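Local coordinates for NAD(P)-dependent oxidoreductase (Pseudomonas putida, PDB 7A3W), which catalyses the NADPH-dependent reduction of imines, acting as a multifunctional biocatalyst for conjugate reduction and reductive amination, at the interface of chains A and B. Sequence-based numbering; all coordinates share one arbitrary frame. Chains: chain A/B, NAD(P)-dependent oxidoreductase.

The interface of chains A and B. Residues chain A 215, 218-219, 221-222, 239-240, 245, 286; chain B 127-129, 132, 181, 184-185.
The phenol oxygen OH of B:Tyr129 is the best-held polar atom here, gripped by one hydrogen bond that crosses between the subunits: it lies 2.9 Å from imidazole NE2 of A:His245. An angle of 167° at the hydrogen makes the bond nearly straight, although the heavy atoms do not settle which partner donates. A:Ile286 and B:Phe185, together with this bond, probably limit the imidazole's rotation. CB of A:Ile286 sits 3.6 Å above one face of the A:His245 ring, towards its rim, while the CD2 edge of the imidazole points at a face of B:Phe185, with planes 86° apart. CD2 at the edge of the B:Tyr184 ring points at the centre of the opposite face of B:Phe185, so it backs the ring that meets the histidine.

Much of the remaining contact is apolar packing against helix 205-232 of chain A. A:Met218 has CG anti to the backbone N (chi1 -179°) and stays extended beyond it, which carries the thioether among three tyrosines, crossing each at about a right angle. Its CG touches CE1 of B:Tyr184 at 3.3 Å, and its terminal CE lies above a face of that ring, towards the rim, and 3.6 Å from CE2 of B:Tyr129. The B:Tyr184 ring, with CG anti to its own backbone N, turns an edge to the helix backbone, where O of A:Met215 and N of A:Leu219 lie in its plane. An alanine in place of B:Tyr184 would probably loosen the seating of A:Met218 and deprive the B:Phe185 ring of its backing.

A:Met215 is instead bent at chi2 and chi3, so its CE folds over a face of B:Tyr181, 3.8 Å from the ring centroid. Because imine reductases are typically domain-swapped dimers, this patch, repeated with the chains exchanged by the two-fold of the interface, is likely to belong to the biological dimer. Beside that methyl, SD of A:Met215 meets CE of B:Met127 at 3.5 Å.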
loop_
_atom_site.group_PDB
_atom_site.type_symbol
_atom_site.label_atom_id
_atom_site.label_comp_id
_atom_site.label_asym_id
_atom_site.label_seq_id
_atom_site.Cartn_x
_atom_site.Cartn_y
_atom_site.Cartn_z
ATOM N N MET A 215 -3.384 -4.512 -6.954
ATOM C CA MET A 215 -3.356 -4.537 -5.484
ATOM C C MET A 215 -3.560 -3.122 -4.922
ATOM O O MET A 215 -4.166 -3.032 -3.897
ATOM C CB MET A 215 -2.057 -5.162 -4.962
ATOM C CG MET A 215 -1.780 -6.497 -5.572
ATOM S SD MET A 215 -3.198 -7.643 -5.699
ATOM C CE MET A 215 -3.310 -8.255 -4.022
ATOM N N MET A 218 -7.232 -2.777 -5.107
ATOM C CA MET A 218 -7.817 -3.625 -4.033
ATOM C C MET A 218 -7.622 -2.922 -2.675
ATOM O O MET A 218 -8.540 -2.968 -1.858
ATOM C CB MET A 218 -7.188 -5.016 -4.012
ATOM C CG MET A 218 -7.758 -5.944 -2.951
ATOM S SD MET A 218 -7.142 -7.621 -3.210
ATOM C CE MET A 218 -7.656 -8.396 -1.674
ATOM N N LEU A 219 -6.489 -2.253 -2.457
ATOM C CA LEU A 219 -6.170 -1.605 -1.160
ATOM C C LEU A 219 -7.018 -0.335 -0.979
ATOM O O LEU A 219 -7.487 -0.071 0.102
ATOM C CB LEU A 219 -4.671 -1.301 -1.106
ATOM C CG LEU A 219 -4.181 -0.693 0.209
ATOM C CD1 LEU A 219 -4.427 -1.622 1.396
ATOM C CD2 LEU A 219 -2.707 -0.336 0.115
ATOM N N ASP A 221 -10.047 0.010 -1.987
ATOM C CA ASP A 221 -11.336 -0.586 -1.563
ATOM C C ASP A 221 -11.222 -1.189 -0.155
ATOM O O ASP A 221 -12.147 -1.006 0.664
ATOM C CB ASP A 221 -11.791 -1.625 -2.574
ATOM C CG ASP A 221 -13.072 -2.295 -2.145
ATOM O OD1 ASP A 221 -12.986 -3.326 -1.405
ATOM O OD2 ASP A 221 -14.137 -1.762 -2.519
ATOM N N GLY A 222 -10.129 -1.889 0.124
ATOM C CA GLY A 222 -9.871 -2.506 1.445
ATOM C C GLY A 222 -9.834 -1.479 2.581
ATOM O O GLY A 222 -10.323 -1.788 3.706
ATOM N N GLN A 239 -16.562 -12.495 4.515
ATOM C CA GLN A 239 -15.716 -12.241 3.317
ATOM C C GLN A 239 -14.462 -13.116 3.397
ATOM O O GLN A 239 -14.121 -13.778 2.403
ATOM C CB GLN A 239 -15.373 -10.755 3.226
ATOM C CG GLN A 239 -16.572 -9.891 2.863
ATOM C CD GLN A 239 -17.076 -10.195 1.477
ATOM O OE1 GLN A 239 -16.322 -10.194 0.510
ATOM N NE2 GLN A 239 -18.368 -10.458 1.354
ATOM N N ALA A 240 -13.845 -13.178 4.569
ATOM C CA ALA A 240 -12.629 -13.969 4.845
ATOM C C ALA A 240 -12.300 -13.847 6.325
ATOM O O ALA A 240 -12.432 -12.752 6.852
ATOM C CB ALA A 240 -11.488 -13.479 4.005
ATOM N N HIS A 245 -6.676 -15.737 6.331
ATOM C CA HIS A 245 -5.591 -14.772 6.027
ATOM C C HIS A 245 -4.263 -15.344 6.503
ATOM O O HIS A 245 -3.279 -15.293 5.743
ATOM C CB HIS A 245 -5.854 -13.399 6.666
ATOM C CG HIS A 245 -6.805 -12.555 5.893
ATOM N ND1 HIS A 245 -8.170 -12.596 6.103
ATOM C CD2 HIS A 245 -6.605 -11.616 4.952
ATOM C CE1 HIS A 245 -8.763 -11.721 5.292
ATOM N NE2 HIS A 245 -7.835 -11.106 4.601
ATOM N N ILE A 286 -10.642 -9.323 8.717
ATOM C CA ILE A 286 -9.239 -8.845 8.880
ATOM C C ILE A 286 -9.230 -7.454 9.519
ATOM O O ILE A 286 -8.248 -7.141 10.187
ATOM C CB ILE A 286 -8.473 -8.908 7.536
ATOM C CG1 ILE A 286 -6.959 -8.801 7.732
ATOM C CG2 ILE A 286 -9.001 -7.889 6.540
ATOM C CD1 ILE A 286 -6.351 -9.969 8.452
ATOM N N MET B 127 -7.642 -12.169 -6.931
ATOM C CA MET B 127 -7.079 -10.881 -6.456
ATOM C C MET B 127 -8.224 -9.978 -5.956
ATOM O O MET B 127 -8.317 -8.804 -6.368
ATOM C CB MET B 127 -6.264 -10.226 -7.581
ATOM C CG MET B 127 -5.323 -11.203 -8.333
ATOM S SD MET B 127 -4.328 -12.293 -7.204
ATOM C CE MET B 127 -3.211 -11.107 -6.470
ATOM N N CYS B 128 -9.027 -10.491 -5.030
ATOM C CA CYS B 128 -10.198 -9.761 -4.476
ATOM C C CYS B 128 -10.820 -10.541 -3.325
ATOM O O CYS B 128 -10.469 -11.714 -3.107
ATOM C CB CYS B 128 -11.268 -9.484 -5.538
ATOM S SG CYS B 128 -12.179 -10.954 -6.091
ATOM N N TYR B 129 -11.736 -9.885 -2.620
ATOM C CA TYR B 129 -12.639 -10.534 -1.642
ATOM C C TYR B 129 -13.894 -10.979 -2.380
ATOM O O TYR B 129 -14.169 -10.504 -3.505
ATOM C CB TYR B 129 -12.937 -9.579 -0.484
ATOM C CG TYR B 129 -11.752 -9.334 0.416
ATOM C CD1 TYR B 129 -11.397 -10.286 1.354
ATOM C CD2 TYR B 129 -10.982 -8.184 0.336
ATOM C CE1 TYR B 129 -10.338 -10.088 2.218
ATOM C CE2 TYR B 129 -9.859 -8.014 1.144
ATOM C CZ TYR B 129 -9.574 -8.944 2.118
ATOM O OH TYR B 129 -8.510 -8.804 2.955
ATOM N N ASP B 132 -16.411 -8.827 -4.531
ATOM C CA ASP B 132 -15.973 -8.206 -5.809
ATOM C C ASP B 132 -15.954 -9.235 -6.956
ATOM O O ASP B 132 -15.808 -8.823 -8.149
ATOM C CB ASP B 132 -14.665 -7.458 -5.582
ATOM C CG ASP B 132 -14.866 -6.247 -4.681
ATOM O OD1 ASP B 132 -15.800 -5.466 -4.940
ATOM O OD2 ASP B 132 -14.123 -6.131 -3.703
ATOM N N TYR B 181 0.379 -10.404 -2.950
ATOM C CA TYR B 181 -0.266 -10.463 -1.621
ATOM C C TYR B 181 0.743 -10.127 -0.525
ATOM O O TYR B 181 0.316 -9.588 0.486
ATOM C CB TYR B 181 -0.998 -11.790 -1.438
ATOM C CG TYR B 181 -2.418 -11.725 -1.949
ATOM C CD1 TYR B 181 -3.317 -10.861 -1.352
ATOM C CD2 TYR B 181 -2.877 -12.559 -2.962
ATOM C CE1 TYR B 181 -4.623 -10.763 -1.817
ATOM C CE2 TYR B 181 -4.199 -12.528 -3.379
ATOM C CZ TYR B 181 -5.082 -11.632 -2.791
ATOM O OH TYR B 181 -6.402 -11.574 -3.158
ATOM N N TYR B 184 0.261 -6.477 -0.769
ATOM C CA TYR B 184 -1.091 -6.066 -0.312
ATOM C C TYR B 184 -1.195 -6.100 1.211
ATOM O O TYR B 184 -1.599 -5.083 1.802
ATOM C CB TYR B 184 -2.212 -6.916 -0.894
ATOM C CG TYR B 184 -3.554 -6.421 -0.425
ATOM C CD1 TYR B 184 -4.234 -5.452 -1.129
ATOM C CD2 TYR B 184 -4.141 -6.928 0.724
ATOM C CE1 TYR B 184 -5.470 -4.996 -0.710
ATOM C CE2 TYR B 184 -5.383 -6.485 1.157
ATOM C CZ TYR B 184 -6.059 -5.525 0.419
ATOM O OH TYR B 184 -7.253 -5.009 0.827
ATOM N N PHE B 185 -0.799 -7.201 1.854
ATOM C CA PHE B 185 -1.048 -7.354 3.307
ATOM C C PHE B 185 0.015 -6.604 4.118
ATOM O O PHE B 185 -0.340 -6.062 5.206
ATOM C CB PHE B 185 -1.261 -8.811 3.702
ATOM C CG PHE B 185 -2.655 -9.253 3.357
ATOM C CD1 PHE B 185 -3.761 -8.589 3.883
ATOM C CD2 PHE B 185 -2.863 -10.266 2.438
ATOM C CE1 PHE B 185 -5.047 -8.939 3.517
ATOM C CE2 PHE B 185 -4.158 -10.612 2.068
ATOM C CZ PHE B 185 -5.244 -9.950 2.603
#